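Local coordinates for protein 3-deoxy-D-manno-octulosonate 8-phosphate phosphatase KdsC (Haemophilus influenzae, PDB 4HGP) that hydrolyses 3-deoxy-D-manno-octulosonate 8-phosphate to 3-deoxy-D-manno-octulosonate and inorganic phosphate, a magnesium-dependent step of lipopolysaccharide biosynthesis, and works as a homotetramer, at residues Q2-N7 against C118-A123; K9-D14 against Q101-G106; V18-Q23 against K34-R39; D40-K45 against A147-S152. All coordinates share one frame; numbering follows the deposited sequence.

Contact 1: Q2-N7 against C118-A123; sequences QQKLEN and CGTSFA
Lys4 reaches over the start of strand 120-123 and gives the contact its one direct hydrogen bond: its NZ donates to the backbone O of Gly119 at 2.9 Å. The ammonium comes in above the plane of that carbonyl, with a C=O...N angle of 139°. Bends at chi3 (-55°) and chi4 bring it there, and the long flexible chain lets the ammonium reach a backbone carbonyl while its methylenes lie on Thr120. Asp136 is a further, long and weak ionic partner of the ammonium.

Van der Waals packing accompanies the bond. The aliphatic part of Lys4 lies across Thr120, its CE 3.2 Å from Thr120 OG1 and 3.8 Å from Thr120 CG2. A beta-branched threonine suits an extended strand and offers the lysine methylenes both a methyl and a hydroxyl.

Purely apolar is the meeting of Leu5 with Phe122, where CD1 of the leucine touches CZ of the ring at 3.7 Å, at the edge and near the ring plane.

The short N-terminal helix 2-5 thus packs beside the beginning of strand 120-123. Helix 147-158 adjoins both apolar residues, Met154 touching Leu5 and Phe122 alike, while strand 102-106 pairs with strand 120-123 in the parallel sheet.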
loop_
_atom_site.group_PDB
_atom_site.type_symbol
_atom_site.label_atom_id
_atom_site.label_comp_id
_atom_site.label_asym_id
_atom_site.label_seq_id
_atom_site.Cartn_x
_atom_site.Cartn_y
_atom_site.Cartn_z
ATOM N N GLN A 2 20.589 -26.200 3.771
ATOM C CA GLN A 2 20.336 -27.005 4.966
ATOM C C GLN A 2 21.473 -26.957 5.988
ATOM O O GLN A 2 21.232 -26.768 7.178
ATOM C CB GLN A 2 20.016 -28.456 4.588
ATOM C CG GLN A 2 19.805 -29.398 5.766
ATOM C CD GLN A 2 18.601 -29.042 6.633
ATOM O OE1 GLN A 2 17.653 -28.395 6.188
ATOM N NE2 GLN A 2 18.642 -29.468 7.879
ATOM N N GLN A 3 22.707 -27.115 5.522
ATOM C CA GLN A 3 23.839 -27.234 6.435
ATOM C C GLN A 3 24.178 -25.924 7.136
ATOM O O GLN A 3 24.689 -25.930 8.257
ATOM C CB GLN A 3 25.070 -27.820 5.732
ATOM C CG GLN A 3 25.040 -29.347 5.594
ATOM C CD GLN A 3 25.762 -30.064 6.734
ATOM O OE1 GLN A 3 26.460 -29.437 7.538
ATOM N NE2 GLN A 3 25.596 -31.386 6.807
ATOM N N LYS A 4 23.894 -24.799 6.492
ATOM C CA LYS A 4 24.078 -23.526 7.170
ATOM C C LYS A 4 22.870 -23.188 8.052
ATOM O O LYS A 4 23.034 -22.783 9.203
ATOM C CB LYS A 4 24.440 -22.397 6.193
ATOM C CG LYS A 4 23.619 -22.327 4.926
ATOM C CD LYS A 4 24.437 -21.714 3.782
ATOM C CE LYS A 4 25.009 -20.350 4.156
ATOM N NZ LYS A 4 26.494 -20.345 4.372
ATOM N N LEU A 5 21.667 -23.403 7.524
ATOM C CA LEU A 5 20.421 -23.163 8.263
ATOM C C LEU A 5 20.348 -23.923 9.585
ATOM O O LEU A 5 19.734 -23.465 10.546
ATOM C CB LEU A 5 19.224 -23.555 7.395
ATOM C CG LEU A 5 18.346 -22.465 6.788
ATOM C CD1 LEU A 5 19.147 -21.231 6.450
ATOM C CD2 LEU A 5 17.636 -23.004 5.555
ATOM N N GLU A 6 20.982 -25.086 9.617
ATOM C CA GLU A 6 20.976 -25.959 10.785
ATOM C C GLU A 6 21.737 -25.408 11.982
ATOM O O GLU A 6 21.461 -25.769 13.129
ATOM C CB GLU A 6 21.578 -27.310 10.411
ATOM C CG GLU A 6 20.560 -28.339 10.048
ATOM C CD GLU A 6 21.168 -29.692 9.767
ATOM O OE1 GLU A 6 22.401 -29.851 9.904
ATOM O OE2 GLU A 6 20.407 -30.604 9.405
ATOM N N ASN A 7 22.713 -24.552 11.719
ATOM C CA ASN A 7 23.585 -24.076 12.781
ATOM C C ASN A 7 23.398 -22.598 13.110
ATOM O O ASN A 7 24.248 -21.983 13.755
ATOM C CB ASN A 7 25.042 -24.384 12.434
ATOM C CG ASN A 7 25.307 -25.878 12.304
ATOM O OD1 ASN A 7 24.717 -26.698 13.019
ATOM N ND2 ASN A 7 26.201 -26.238 11.391
ATOM N N CYS A 118 28.432 -11.895 8.040
ATOM C CA CYS A 118 27.677 -13.045 8.530
ATOM C C CYS A 118 27.825 -14.278 7.637
ATOM O O CYS A 118 28.052 -14.161 6.431
ATOM C CB CYS A 118 26.205 -12.673 8.708
ATOM S SG CYS A 118 25.928 -11.249 9.792
ATOM N N GLY A 119 27.694 -15.458 8.235
ATOM C CA GLY A 119 27.898 -16.708 7.526
ATOM C C GLY A 119 26.812 -17.030 6.518
ATOM O O GLY A 119 27.052 -17.683 5.501
ATOM N N THR A 120 25.607 -16.563 6.808
ATOM C CA THR A 120 24.458 -16.845 5.965
ATOM C C THR A 120 23.720 -15.551 5.687
ATOM O O THR A 120 23.425 -14.792 6.601
ATOM C CB THR A 120 23.497 -17.834 6.645
ATOM O OG1 THR A 120 24.192 -19.053 6.939
ATOM C CG2 THR A 120 22.312 -18.130 5.747
ATOM N N SER A 121 23.433 -15.295 4.418
ATOM C CA SER A 121 22.770 -14.060 4.041
ATOM C C SER A 121 21.544 -14.315 3.173
ATOM O O SER A 121 21.538 -15.224 2.339
ATOM C CB SER A 121 23.755 -13.150 3.317
ATOM O OG SER A 121 24.400 -13.849 2.272
ATOM N N PHE A 122 20.514 -13.497 3.393
ATOM C CA PHE A 122 19.258 -13.552 2.642
ATOM C C PHE A 122 18.945 -12.206 2.000
ATOM O O PHE A 122 19.223 -11.152 2.578
ATOM C CB PHE A 122 18.104 -13.889 3.575
ATOM C CG PHE A 122 18.170 -15.271 4.159
ATOM C CD1 PHE A 122 18.876 -15.510 5.331
ATOM C CD2 PHE A 122 17.511 -16.328 3.552
ATOM C CE1 PHE A 122 18.927 -16.784 5.890
ATOM C CE2 PHE A 122 17.557 -17.605 4.107
ATOM C CZ PHE A 122 18.267 -17.830 5.272
ATOM N N ALA A 123 18.339 -12.237 0.816
ATOM C CA ALA A 123 17.846 -11.021 0.189
ATOM C C ALA A 123 16.336 -11.127 0.039
ATOM O O ALA A 123 15.820 -12.199 -0.257
ATOM C CB ALA A 123 18.501 -10.804 -1.168
#

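Contact 2: K9-D14 against Q101-G106; sequences KFVITD and QTAYIG. With MG (magnesium ion), chain B; VN4 (oxido(dioxo)vanadium), chain C.
The ring of Tyr104 lies obliquely beside Ile12, whose CG2 comes within 3.6 Å of Tyr104 CD1. Phe10 presents a ring edge to Thr102, CD2 lying 3.9 Å from the methyl CG2 of Thr102, while one of its faces carries CG1 of Ile12 from its own strand, 3.7 Å above the plane and offset toward the rim. Flat aromatic and branched aliphatic side chains together make a close-packed layer on this side of the sheet. Val11, Ala103, Thr13 and Ile105 occupy the other side, where Ile105 CG2 lies alongside Thr13 OG1.

Parallel pairing runs the length of both strands. Ala103 N donates to Phe10 O and Ile12 N to Ala103 O, the latter at 2.8 Å; Ile105 N and Asp14 N continue the alternation. It delivers Asp14 to the C-terminal end of strand 10-13, the usual position of the leading aspartate in the HAD fold. With CG anti to its backbone N (chi1 173°), the carboxylate divides its oxygens: OD2 binds magnesium at 2.0 Å and OD1 the vanadium at 2.1 Å. Asp16 and Asp107 complete the protein share of the magnesium site.

Strand 53-57 flanks strand 10-13 in the sheet, with helix 84-95 packed against Phe10 and helix 147-158 against Val11.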
loop_
_atom_site.group_PDB
_atom_site.type_symbol
_atom_site.label_atom_id
_atom_site.label_comp_id
_atom_site.label_asym_id
_atom_site.label_seq_id
_atom_site.Cartn_x
_atom_site.Cartn_y
_atom_site.Cartn_z
ATOM N N LYS A 9 22.069 -19.605 15.159
ATOM C CA LYS A 9 21.677 -19.323 16.531
ATOM C C LYS A 9 21.362 -17.839 16.697
ATOM O O LYS A 9 20.947 -17.393 17.765
ATOM C CB LYS A 9 22.804 -19.723 17.484
ATOM C CG LYS A 9 23.254 -21.163 17.345
ATOM C CD LYS A 9 22.217 -22.115 17.921
ATOM C CE LYS A 9 22.036 -21.866 19.401
ATOM N NZ LYS A 9 20.931 -22.671 19.952
ATOM N N PHE A 10 21.554 -17.072 15.630
ATOM C CA PHE A 10 21.433 -15.621 15.715
ATOM C C PHE A 10 21.031 -15.049 14.363
ATOM O O PHE A 10 21.635 -15.376 13.347
ATOM C CB PHE A 10 22.770 -15.026 16.158
ATOM C CG PHE A 10 22.708 -13.564 16.524
ATOM C CD1 PHE A 10 21.550 -13.007 17.045
ATOM C CD2 PHE A 10 23.821 -12.753 16.349
ATOM C CE1 PHE A 10 21.497 -11.664 17.382
ATOM C CE2 PHE A 10 23.781 -11.411 16.683
ATOM C CZ PHE A 10 22.616 -10.867 17.205
ATOM N N VAL A 11 20.006 -14.203 14.363
ATOM C CA VAL A 11 19.549 -13.537 13.147
ATOM C C VAL A 11 19.581 -12.020 13.310
ATOM O O VAL A 11 18.981 -11.473 14.240
ATOM C CB VAL A 11 18.107 -13.942 12.772
ATOM C CG1 VAL A 11 17.659 -13.174 11.547
ATOM C CG2 VAL A 11 18.004 -15.447 12.539
ATOM N N ILE A 12 20.276 -11.348 12.397
ATOM C CA ILE A 12 20.289 -9.891 12.364
ATOM C C ILE A 12 19.495 -9.386 11.160
ATOM O O ILE A 12 19.711 -9.833 10.033
ATOM C CB ILE A 12 21.721 -9.353 12.291
ATOM C CG1 ILE A 12 22.551 -9.914 13.452
ATOM C CG2 ILE A 12 21.713 -7.830 12.267
ATOM C CD1 ILE A 12 24.019 -9.511 13.410
ATOM N N THR A 13 18.564 -8.470 11.399
ATOM C CA THR A 13 17.735 -7.972 10.310
ATOM C C THR A 13 17.822 -6.461 10.114
ATOM O O THR A 13 17.857 -5.685 11.067
ATOM C CB THR A 13 16.259 -8.401 10.476
ATOM O OG1 THR A 13 15.507 -8.021 9.314
ATOM C CG2 THR A 13 15.632 -7.779 11.729
ATOM N N ASP A 14 17.876 -6.064 8.852
ATOM C CA ASP A 14 17.705 -4.680 8.469
ATOM C C ASP A 14 16.213 -4.330 8.593
ATOM O O ASP A 14 15.374 -5.222 8.633
ATOM C CB ASP A 14 18.169 -4.512 7.033
ATOM C CG ASP A 14 17.865 -3.158 6.498
ATOM O OD1 ASP A 14 18.206 -2.182 7.192
ATOM O OD2 ASP A 14 17.251 -3.072 5.416
ATOM N N GLN A 101 27.334 -18.943 12.829
ATOM C CA GLN A 101 26.076 -19.181 13.527
ATOM C C GLN A 101 25.104 -18.030 13.262
ATOM O O GLN A 101 23.984 -18.018 13.784
ATOM C CB GLN A 101 26.314 -19.318 15.038
ATOM C CG GLN A 101 27.019 -20.612 15.473
ATOM C CD GLN A 101 27.455 -20.607 16.937
ATOM O OE1 GLN A 101 27.816 -19.568 17.495
ATOM N NE2 GLN A 101 27.423 -21.779 17.563
ATOM N N THR A 102 25.532 -17.059 12.461
ATOM C CA THR A 102 24.747 -15.838 12.267
ATOM C C THR A 102 24.184 -15.681 10.854
ATOM O O THR A 102 24.895 -15.862 9.870
ATOM C CB THR A 102 25.562 -14.565 12.611
ATOM O OG1 THR A 102 26.131 -14.683 13.917
ATOM C CG2 THR A 102 24.679 -13.325 12.558
ATOM N N ALA A 103 22.901 -15.328 10.774
ATOM C CA ALA A 103 22.239 -15.042 9.501
ATOM C C ALA A 103 21.794 -13.582 9.416
ATOM O O ALA A 103 21.338 -13.009 10.405
ATOM C CB ALA A 103 21.050 -15.960 9.307
ATOM N N TYR A 104 21.926 -12.984 8.231
ATOM C CA TYR A 104 21.555 -11.583 8.031
ATOM C C TYR A 104 20.611 -11.476 6.849
ATOM O O TYR A 104 20.792 -12.153 5.846
ATOM C CB TYR A 104 22.788 -10.703 7.774
ATOM C CG TYR A 104 22.486 -9.214 7.680
ATOM C CD1 TYR A 104 22.532 -8.408 8.811
ATOM C CD2 TYR A 104 22.148 -8.615 6.464
ATOM C CE1 TYR A 104 22.257 -7.049 8.741
ATOM C CE2 TYR A 104 21.865 -7.257 6.387
ATOM C CZ TYR A 104 21.925 -6.478 7.532
ATOM O OH TYR A 104 21.651 -5.124 7.487
ATOM N N ILE A 105 19.614 -10.610 6.965
ATOM C CA ILE A 105 18.678 -10.385 5.869
ATOM C C ILE A 105 18.600 -8.887 5.534
ATOM O O ILE A 105 18.358 -8.057 6.415
ATOM C CB ILE A 105 17.302 -10.987 6.205
ATOM C CG1 ILE A 105 16.270 -10.661 5.118
ATOM C CG2 ILE A 105 16.844 -10.523 7.576
ATOM C CD1 ILE A 105 14.939 -11.351 5.320
ATOM N N GLY A 106 18.839 -8.549 4.266
ATOM C CA GLY A 106 18.891 -7.158 3.832
ATOM C C GLY A 106 18.224 -6.925 2.487
ATOM O O GLY A 106 17.663 -7.851 1.915
HETATM MG MG MG B . 17.035 -1.761 3.899
HETATM V V VN4 C . 17.871 -0.153 6.761
HETATM O O1 VN4 C . 16.595 -0.294 8.390
HETATM O O2 VN4 C . 17.207 -0.397 4.802
HETATM O O3 VN4 C . 19.919 -0.011 7.143
HETATM O O HOH W 1 16.738 -0.336 2.428
HETATM O O HOH W 2 19.075 -1.756 3.567
#

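Contact 3: V18-Q23 against K34-R39; sequences VLTDGQ and KSFHVR. With KDO (3-deoxy-alpha-D-manno-oct-2-ulopyranosonic acid), chain D.
Thr20 sets its methyl against the backbone of strand 30-37, CG2 lying 3.3 Å from Ser35 O. A threonine can serve two ends here: with chi1 at 72°, OG1 stands between the backbone N and the carbonyl carbon and accepts from Gly22 N in an ST turn, while the methyl is left to face the strand. Gly17 N also donates to that hydroxyl.

Leu19 approaches Phe36 with its CB at the ring edge, 4.2 Å from Phe36 CD1. Its carbonyl is joined to the strand by water: one molecule donates to Leu19 O and accepts from His37 N, both at 2.6 Å. The loop starts within what looks like the HAD-type DxDx(T/V) motif, at Val18, and leads into the beta hairpin 23-37. In the tetramer Lys34 to His37 also pair antiparallel with a strand of the second subunit.

Phe36, whose apolar ring suits this buried place, is further packed by Leu65 and Arg68 of helix 63-72. Just beyond, Val38 O accepts a 2.5 Å hydrogen bond from O2 of the bound KDO.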
loop_
_atom_site.group_PDB
_atom_site.type_symbol
_atom_site.label_atom_id
_atom_site.label_comp_id
_atom_site.label_asym_id
_atom_site.label_seq_id
_atom_site.Cartn_x
_atom_site.Cartn_y
_atom_site.Cartn_z
ATOM N N VAL A 18 12.930 -4.459 4.465
ATOM C CA VAL A 18 12.943 -5.857 4.882
ATOM C C VAL A 18 11.767 -6.126 5.813
ATOM O O VAL A 18 10.881 -6.920 5.488
ATOM C CB VAL A 18 14.271 -6.255 5.555
ATOM C CG1 VAL A 18 14.124 -7.589 6.304
ATOM C CG2 VAL A 18 15.364 -6.355 4.499
ATOM N N LEU A 19 11.771 -5.452 6.963
ATOM C CA LEU A 19 10.665 -5.509 7.909
ATOM C C LEU A 19 9.565 -4.562 7.445
ATOM O O LEU A 19 8.421 -4.679 7.863
ATOM C CB LEU A 19 11.137 -5.150 9.321
ATOM C CG LEU A 19 12.196 -6.071 9.943
ATOM C CD1 LEU A 19 12.530 -5.634 11.350
ATOM C CD2 LEU A 19 11.727 -7.524 9.944
ATOM N N THR A 20 9.932 -3.618 6.584
ATOM C CA THR A 20 8.968 -2.742 5.920
ATOM C C THR A 20 9.110 -2.947 4.416
ATOM O O THR A 20 9.987 -3.691 3.984
ATOM C CB THR A 20 9.215 -1.257 6.244
ATOM O OG1 THR A 20 10.403 -0.807 5.579
ATOM C CG2 THR A 20 9.347 -1.036 7.735
ATOM N N ASP A 21 8.249 -2.303 3.624
ATOM C CA ASP A 21 8.322 -2.399 2.163
ATOM C C ASP A 21 9.166 -1.290 1.525
ATOM O O ASP A 21 9.136 -1.094 0.311
ATOM C CB ASP A 21 6.918 -2.451 1.532
ATOM C CG ASP A 21 6.200 -1.113 1.566
ATOM O OD1 ASP A 21 6.663 -0.200 2.261
ATOM O OD2 ASP A 21 5.154 -0.974 0.882
ATOM N N GLY A 22 9.916 -0.568 2.348
ATOM C CA GLY A 22 10.796 0.472 1.851
ATOM C C GLY A 22 10.230 1.873 1.971
ATOM O O GLY A 22 10.962 2.860 1.807
ATOM N N GLN A 23 8.929 1.970 2.236
ATOM C CA GLN A 23 8.275 3.263 2.352
ATOM C C GLN A 23 8.632 3.979 3.641
ATOM O O GLN A 23 8.588 3.397 4.720
ATOM C CB GLN A 23 6.759 3.134 2.258
ATOM C CG GLN A 23 6.230 2.895 0.853
ATOM C CD GLN A 23 4.711 2.841 0.803
ATOM O OE1 GLN A 23 4.044 3.844 0.539
ATOM N NE2 GLN A 23 4.156 1.660 1.054
ATOM N N LYS A 34 5.818 3.968 10.846
ATOM C CA LYS A 34 6.525 2.841 10.228
ATOM C C LYS A 34 5.563 1.668 10.170
ATOM O O LYS A 34 4.858 1.392 11.141
ATOM C CB LYS A 34 7.788 2.434 11.003
ATOM C CG LYS A 34 8.828 3.513 11.190
ATOM C CD LYS A 34 10.101 2.936 11.779
ATOM C CE LYS A 34 10.858 2.086 10.771
ATOM N NZ LYS A 34 11.199 2.805 9.505
ATOM N N SER A 35 5.535 0.984 9.029
ATOM C CA SER A 35 4.634 -0.142 8.832
ATOM C C SER A 35 5.394 -1.480 8.850
ATOM O O SER A 35 6.167 -1.791 7.947
ATOM C CB SER A 35 3.849 0.042 7.529
ATOM O OG SER A 35 3.142 1.277 7.525
ATOM N N PHE A 36 5.183 -2.261 9.906
ATOM C CA PHE A 36 5.792 -3.579 10.013
ATOM C C PHE A 36 4.767 -4.644 9.641
ATOM O O PHE A 36 3.597 -4.343 9.461
ATOM C CB PHE A 36 6.342 -3.803 11.429
ATOM C CG PHE A 36 7.268 -2.709 11.895
ATOM C CD1 PHE A 36 8.627 -2.769 11.631
ATOM C CD2 PHE A 36 6.776 -1.610 12.588
ATOM C CE1 PHE A 36 9.469 -1.757 12.055
ATOM C CE2 PHE A 36 7.615 -0.595 13.009
ATOM C CZ PHE A 36 8.971 -0.679 12.747
ATOM N N HIS A 37 5.195 -5.883 9.501
ATOM C CA HIS A 37 4.243 -6.920 9.117
ATOM C C HIS A 37 3.950 -7.899 10.262
ATOM O O HIS A 37 4.858 -8.366 10.943
ATOM C CB HIS A 37 4.731 -7.639 7.862
ATOM C CG HIS A 37 3.693 -8.517 7.248
ATOM N ND1 HIS A 37 2.960 -8.144 6.143
ATOM C CD2 HIS A 37 3.229 -9.733 7.614
ATOM C CE1 HIS A 37 2.105 -9.102 5.842
ATOM N NE2 HIS A 37 2.242 -10.075 6.724
ATOM N N VAL A 38 2.673 -8.201 10.482
ATOM C CA VAL A 38 2.267 -9.032 11.619
ATOM C C VAL A 38 2.822 -10.464 11.615
ATOM O O VAL A 38 3.191 -10.987 12.668
ATOM C CB VAL A 38 0.725 -9.044 11.801
ATOM C CG1 VAL A 38 0.050 -9.902 10.747
ATOM C CG2 VAL A 38 0.368 -9.536 13.158
ATOM N N ARG A 39 2.907 -11.082 10.436
ATOM C CA ARG A 39 3.427 -12.439 10.324
ATOM C C ARG A 39 4.937 -12.438 10.506
ATOM O O ARG A 39 5.527 -13.437 10.909
ATOM C CB ARG A 39 3.011 -13.090 9.002
ATOM C CG ARG A 39 1.503 -13.244 8.863
ATOM C CD ARG A 39 1.121 -14.166 7.720
ATOM N NE ARG A 39 1.397 -13.581 6.408
ATOM C CZ ARG A 39 0.518 -12.874 5.703
ATOM N NH1 ARG A 39 -0.695 -12.643 6.188
ATOM N NH2 ARG A 39 0.861 -12.378 4.520
HETATM C C1 KDO D . 3.097 -8.718 15.805
HETATM O O1A KDO D . 2.909 -7.693 16.504
HETATM O O1B KDO D . 3.643 -8.607 14.682
HETATM C C2 KDO D . 2.661 -10.067 16.285
HETATM O O2 KDO D . 2.973 -11.039 15.207
HETATM C C3 KDO D . 3.262 -10.361 17.255
HETATM C C4 KDO D . 2.843 -11.341 17.964
HETATM O O4 KDO D . 3.116 -10.944 19.410
HETATM C C5 KDO D . 1.400 -11.685 17.960
HETATM O O5 KDO D . 0.882 -10.963 18.982
HETATM C C6 KDO D . 0.482 -11.487 16.636
HETATM O O6 KDO D . 1.168 -10.083 16.527
HETATM C C7 KDO D . -0.801 -11.426 16.746
HETATM O O7 KDO D . -1.157 -10.902 18.054
HETATM C C8 KDO D . -1.473 -12.832 16.519
HETATM O O8 KDO D . -2.826 -12.857 16.226
HETATM O O HOH W 3 7.748 -6.511 9.648
HETATM O O HOH W 4 5.619 -1.938 5.063
HETATM O O HOH W 5 6.851 1.748 6.521
HETATM O O HOH W 6 9.097 2.570 7.880
#

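Contact 4: D40-K45 against A147-S152. With KDO (3-deoxy-alpha-D-manno-oct-2-ulopyranosonic acid), chain D.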
loop_
_atom_site.group_PDB
_atom_site.type_symbol
_atom_site.label_atom_id
_atom_site.label_comp_id
_atom_site.label_asym_id
_atom_site.label_seq_id
_atom_site.Cartn_x
_atom_site.Cartn_y
_atom_site.Cartn_z
ATOM N N ASP A 40 5.569 -11.300 10.230
ATOM C CA ASP A 40 6.982 -11.143 10.568
ATOM C C ASP A 40 7.158 -11.175 12.083
ATOM O O ASP A 40 8.050 -11.857 12.607
ATOM C CB ASP A 40 7.560 -9.844 9.994
ATOM C CG ASP A 40 7.804 -9.919 8.503
ATOM O OD1 ASP A 40 7.851 -11.038 7.952
ATOM O OD2 ASP A 40 7.965 -8.852 7.870
ATOM N N GLY A 41 6.287 -10.452 12.785
ATOM C CA GLY A 41 6.386 -10.330 14.228
ATOM C C GLY A 41 6.290 -11.682 14.900
ATOM O O GLY A 41 7.043 -11.980 15.823
ATOM N N LEU A 42 5.359 -12.504 14.426
ATOM C CA LEU A 42 5.193 -13.835 14.976
ATOM C C LEU A 42 6.416 -14.689 14.702
ATOM O O LEU A 42 6.792 -15.486 15.537
ATOM C CB LEU A 42 3.939 -14.518 14.443
ATOM C CG LEU A 42 3.517 -15.678 15.349
ATOM C CD1 LEU A 42 3.401 -15.225 16.797
ATOM C CD2 LEU A 42 2.207 -16.279 14.868
ATOM N N GLY A 43 7.031 -14.511 13.534
ATOM C CA GLY A 43 8.237 -15.240 13.188
ATOM C C GLY A 43 9.378 -14.870 14.115
ATOM O O GLY A 43 10.181 -15.724 14.507
ATOM N N ILE A 44 9.444 -13.591 14.471
ATOM C CA ILE A 44 10.466 -13.088 15.393
ATOM C C ILE A 44 10.346 -13.754 16.759
ATOM O O ILE A 44 11.347 -14.180 17.337
ATOM C CB ILE A 44 10.405 -11.540 15.523
ATOM C CG1 ILE A 44 11.082 -10.887 14.316
ATOM C CG2 ILE A 44 11.072 -11.073 16.814
ATOM C CD1 ILE A 44 10.823 -9.400 14.184
ATOM N N LYS A 45 9.116 -13.863 17.254
ATOM C CA LYS A 45 8.844 -14.498 18.542
ATOM C C LYS A 45 9.127 -15.990 18.523
ATOM O O LYS A 45 9.566 -16.554 19.523
ATOM C CB LYS A 45 7.392 -14.268 18.964
ATOM C CG LYS A 45 7.004 -12.806 19.140
ATOM C CD LYS A 45 7.960 -12.069 20.064
ATOM C CE LYS A 45 7.986 -12.674 21.456
ATOM N NZ LYS A 45 8.754 -11.818 22.399
ATOM N N ALA A 147 8.696 -11.409 4.300
ATOM C CA ALA A 147 10.015 -11.872 3.884
ATOM C C ALA A 147 10.787 -12.417 5.081
ATOM O O ALA A 147 11.454 -13.439 4.977
ATOM C CB ALA A 147 10.786 -10.755 3.205
ATOM N N PHE A 148 10.690 -11.740 6.218
ATOM C CA PHE A 148 11.356 -12.232 7.420
ATOM C C PHE A 148 10.741 -13.571 7.838
ATOM O O PHE A 148 11.459 -14.534 8.078
ATOM C CB PHE A 148 11.280 -11.217 8.563
ATOM C CG PHE A 148 12.066 -11.617 9.782
ATOM C CD1 PHE A 148 11.543 -12.514 10.703
ATOM C CD2 PHE A 148 13.321 -11.080 10.015
ATOM C CE1 PHE A 148 12.268 -12.889 11.823
ATOM C CE2 PHE A 148 14.052 -11.449 11.139
ATOM C CZ PHE A 148 13.523 -12.351 12.045
ATOM N N ARG A 149 9.411 -13.638 7.890
ATOM C CA ARG A 149 8.731 -14.873 8.291
ATOM C C ARG A 149 9.078 -16.061 7.385
ATOM O O ARG A 149 9.163 -17.199 7.846
ATOM C CB ARG A 149 7.214 -14.670 8.320
ATOM C CG ARG A 149 6.413 -15.918 8.681
ATOM C CD ARG A 149 6.766 -16.488 10.051
ATOM N NE ARG A 149 5.855 -17.572 10.410
ATOM C CZ ARG A 149 4.628 -17.391 10.891
ATOM N NH1 ARG A 149 4.161 -16.161 11.093
ATOM N NH2 ARG A 149 3.864 -18.440 11.176
ATOM N N GLU A 150 9.273 -15.791 6.096
ATOM C CA GLU A 150 9.634 -16.839 5.155
ATOM C C GLU A 150 10.993 -17.387 5.526
ATOM O O GLU A 150 11.222 -18.601 5.511
ATOM C CB GLU A 150 9.683 -16.288 3.739
ATOM C CG GLU A 150 10.040 -17.337 2.700
ATOM C CD GLU A 150 10.367 -16.722 1.366
ATOM O OE1 GLU A 150 11.004 -17.412 0.537
ATOM O OE2 GLU A 150 9.982 -15.547 1.153
ATOM N N MET A 151 11.895 -16.479 5.865
ATOM C CA MET A 151 13.212 -16.880 6.331
ATOM C C MET A 151 13.132 -17.639 7.662
ATOM O O MET A 151 13.694 -18.735 7.793
ATOM C CB MET A 151 14.125 -15.666 6.481
ATOM C CG MET A 151 15.459 -15.990 7.128
ATOM S SD MET A 151 16.404 -14.530 7.597
ATOM C CE MET A 151 15.363 -13.917 8.908
ATOM N N SER A 152 12.457 -17.047 8.648
ATOM C CA SER A 152 12.328 -17.674 9.965
ATOM C C SER A 152 11.695 -19.060 9.872
ATOM O O SER A 152 12.079 -19.969 10.603
ATOM C CB SER A 152 11.571 -16.784 10.961
ATOM O OG SER A 152 10.203 -16.601 10.622
HETATM C C1 KDO D . 3.097 -8.718 15.805
HETATM O O1A KDO D . 2.909 -7.693 16.504
HETATM O O1B KDO D . 3.643 -8.607 14.682
HETATM C C2 KDO D . 2.661 -10.067 16.285
HETATM O O2 KDO D . 2.973 -11.039 15.207
HETATM C C3 KDO D . 3.262 -10.361 17.255
HETATM C C4 KDO D . 2.843 -11.341 17.964
HETATM O O4 KDO D . 3.116 -10.944 19.410
HETATM C C5 KDO D . 1.400 -11.685 17.960
HETATM O O5 KDO D . 0.882 -10.963 18.982
HETATM C C6 KDO D . 0.482 -11.487 16.636
HETATM O O6 KDO D . 1.168 -10.083 16.527
HETATM C C7 KDO D . -0.801 -11.426 16.746
HETATM O O7 KDO D . -1.157 -10.902 18.054
HETATM C C8 KDO D . -1.473 -12.832 16.519
HETATM O O8 KDO D . -2.826 -12.857 16.226
HETATM O O HOH W 7 8.892 -8.757 5.435
#
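Helices 38-49 and 147-158 pack side by side against the core sheet of the HAD fold, the first of them carrying part of the KDO site at its N-terminal end. The axes of segments 40-45 and 147-152 approach to 7.9 Å at an angle of 33°. Such closeness depends on Gly43, whose bare CA lies 3.7 Å from Arg149 CD and 3.5 Å from Ser152 OG. Gly41 lies on the KDO side of its helix, its CA 3.3 Å from KDO O1B.

Asp40 joins the N-terminal turns of the two helices. Its OD1 accepts from Arg149 N at 3.0 Å, met on the anti side and 33° out of the carboxylate plane. A short acidic side chain is apt here, because the amides of a first helical turn lack carbonyl partners earlier in their helix. The other oxygen, OD2, accepts from a water 2.6 Å away, which in turn accepts weakly from Ala147 N and so links the segments.

One turn further along helix 38-49, Ile44 crosses Phe148 at about a right angle, its CG1 3.4 Å from Phe148 CE1, and its CD1 lies over one face of the ring. Met151 CE also lies over a face of that ring, 3.5 Å above the plane and offset toward the rim.

Arg149 runs past Leu42 to a salt bridge with Asp108 of the second subunit and another with Asp153. Beneath the pair, Phe148 rests on Val11 and Thr13 of strand 10-13, and Leu47 of helix 38-49 extends the packing.

All four contacts are buried, but their chemistry changes with place. Contact 2 lies nearest the chain's centre and is backbone pairing inside the sheet; contact 1 continues that sheet by one strand, since Thr120 and Phe122 pair with Tyr104, and adds the partly exposed Lys4 at its margin. Contact 4 is helix packing on one side of the sheet: Met151 meets Val11 and Ile105 of contact 2 and Phe122 of contact 1. Contact 3, bridged by water and without a direct hydrogen bond between its segments, shares helix 38-49 with contact 4, where Arg39 O meets Arg149 NH1. These last two touch KDO and the second subunit, whereas contact 2 holds the metal ligand Asp14.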